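Local coordinates for beta-L-arabinobiosidase (Bacteroides thetaiotaomicron, PDB 5MQR), which probably hydrolyses glycosidic linkages in plant pectin as a beta-L-arabinobiosidase and may also act as an exo-alpha-sialidase, at residues 651-654 with 655-659. Residues are numbered along the deposited sequence; the frame is centred on the assembly and turned at random.
Sequences SEWM and EENIP
At the C-terminal end of helix 647-657 the carbonyls of W653 and M654 are met by N657 and I658, just before the chain enters strand 660-662. I658 is the first residue to leave helical phi/psi. E655 N and E656 N still make regular i to i-4 bonds to S651 O and E652 O. At N657 the pattern changes. N657 N bonds weakly to W653 O and also donates an i to i-3 hydrogen bond to M654 O, from above that carbonyl plane. The side-chain amide adds a straighter bond: N657 ND2 donates to W653 O at 3.0 Å, with W653 O close to the amide plane. The same ND2 lies 3.4 Å above one face of the indole, off toward its rim, with ring and amide planes 26° apart. N657 CB sits over the six-membered ring of W653, 4.2 Å from its centroid, a CH-pi contact. With CG anti to the backbone N of W653 (chi1 179°), the indole turns one face to the N657 amide. W653 also packs edge-to-face with Y727. Replacing W653 by an alanine would probably take the aromatic face from the N657 amide and leave Y727 without its ring partner. N657 OD1 is held by D724 N. E652 and E656 run alongside each other, and K614 forms salt bridges with both, which probably offsets their repulsion. I658 N bonds to M654 O at 2.8 Å, while I658 CD1 meets the selenomethionine methyl M654 CE at 4.0 Å.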
loop_
_atom_site.group_PDB
_atom_site.type_symbol
_atom_site.label_atom_id
_atom_site.label_comp_id
_atom_site.label_asym_id
_atom_site.label_seq_id
_atom_site.Cartn_x
_atom_site.Cartn_y
_atom_site.Cartn_z
ATOM N N SER A 651 -4.713 -24.863 -8.363
ATOM C CA SER A 651 -4.736 -23.389 -8.307
ATOM C C SER A 651 -5.788 -22.935 -7.320
ATOM O O SER A 651 -5.558 -22.052 -6.535
ATOM C CB SER A 651 -5.027 -22.769 -9.684
ATOM O OG SER A 651 -4.854 -21.354 -9.655
ATOM N N GLU A 652 -6.945 -23.559 -7.374
ATOM C CA GLU A 652 -8.045 -23.261 -6.438
ATOM C C GLU A 652 -7.634 -23.572 -4.991
ATOM O O GLU A 652 -7.843 -22.744 -4.086
ATOM C CB GLU A 652 -9.318 -24.023 -6.827
ATOM C CG GLU A 652 -10.470 -23.897 -5.832
ATOM C CD GLU A 652 -11.766 -24.541 -6.345
ATOM O OE1 GLU A 652 -11.729 -25.695 -6.838
ATOM O OE2 GLU A 652 -12.834 -23.882 -6.258
ATOM N N TRP A 653 -7.045 -24.749 -4.783
ATOM C CA TRP A 653 -6.508 -25.108 -3.483
ATOM C C TRP A 653 -5.479 -24.073 -3.003
ATOM O O TRP A 653 -5.517 -23.680 -1.842
ATOM C CB TRP A 653 -5.914 -26.517 -3.510
ATOM C CG TRP A 653 -5.316 -26.963 -2.190
ATOM C CD1 TRP A 653 -5.937 -27.672 -1.193
ATOM C CD2 TRP A 653 -3.989 -26.715 -1.733
ATOM N NE1 TRP A 653 -5.061 -27.891 -0.154
ATOM C CE2 TRP A 653 -3.864 -27.303 -0.458
ATOM C CE3 TRP A 653 -2.895 -26.050 -2.277
ATOM C CZ2 TRP A 653 -2.695 -27.250 0.269
ATOM C CZ3 TRP A 653 -1.723 -26.005 -1.552
ATOM C CH2 TRP A 653 -1.633 -26.601 -0.291
HETATM N N MSE A 654 -4.581 -23.634 -3.881
HETATM C CA MSE A 654 -3.560 -22.639 -3.490
HETATM C C MSE A 654 -4.221 -21.349 -3.068
HETATM O O MSE A 654 -3.889 -20.786 -2.025
HETATM C CB MSE A 654 -2.540 -22.385 -4.614
HETATM C CG MSE A 654 -1.537 -23.533 -4.712
HETATM SE SE MSE A 654 -0.660 -23.585 -6.474
HETATM C CE MSE A 654 0.565 -22.088 -6.144
ATOM N N GLU A 655 -5.176 -20.878 -3.864
ATOM C CA GLU A 655 -5.887 -19.650 -3.556
ATOM C C GLU A 655 -6.540 -19.679 -2.152
ATOM O O GLU A 655 -6.516 -18.683 -1.447
ATOM C CB GLU A 655 -6.931 -19.347 -4.639
ATOM C CG GLU A 655 -7.583 -17.990 -4.464
ATOM C CD GLU A 655 -8.639 -17.633 -5.519
ATOM O OE1 GLU A 655 -9.137 -18.492 -6.286
ATOM O OE2 GLU A 655 -8.993 -16.448 -5.539
ATOM N N GLU A 656 -7.087 -20.824 -1.756
ATOM C CA GLU A 656 -7.673 -21.029 -0.409
ATOM C C GLU A 656 -6.639 -21.116 0.707
ATOM O O GLU A 656 -6.938 -20.739 1.822
ATOM C CB GLU A 656 -8.498 -22.339 -0.342
ATOM C CG GLU A 656 -9.899 -22.243 -0.906
ATOM C CD GLU A 656 -10.538 -23.591 -1.299
ATOM O OE1 GLU A 656 -10.100 -24.670 -0.810
ATOM O OE2 GLU A 656 -11.495 -23.568 -2.128
ATOM N N ASN A 657 -5.451 -21.641 0.419
ATOM C CA ASN A 657 -4.517 -22.039 1.465
ATOM C C ASN A 657 -3.228 -21.283 1.598
ATOM O O ASN A 657 -2.702 -21.238 2.691
ATOM C CB ASN A 657 -4.230 -23.520 1.328
ATOM C CG ASN A 657 -5.386 -24.341 1.794
ATOM O OD1 ASN A 657 -5.575 -24.502 2.997
ATOM N ND2 ASN A 657 -6.221 -24.798 0.856
ATOM N N ILE A 658 -2.696 -20.691 0.531
ATOM C CA ILE A 658 -1.346 -20.169 0.642
ATOM C C ILE A 658 -1.235 -18.699 1.004
ATOM O O ILE A 658 -1.992 -17.874 0.489
ATOM C CB ILE A 658 -0.469 -20.525 -0.564
ATOM C CG1 ILE A 658 -0.894 -19.862 -1.865
ATOM C CG2 ILE A 658 -0.420 -22.036 -0.736
ATOM C CD1 ILE A 658 0.254 -19.797 -2.849
ATOM N N PRO A 659 -0.281 -18.360 1.900
ATOM C CA PRO A 659 0.113 -16.967 1.948
ATOM C C PRO A 659 0.652 -16.556 0.586
ATOM O O PRO A 659 1.156 -17.405 -0.179
ATOM C CB PRO A 659 1.208 -16.931 3.037
ATOM C CG PRO A 659 0.942 -18.140 3.874
ATOM C CD PRO A 659 0.447 -19.162 2.899
#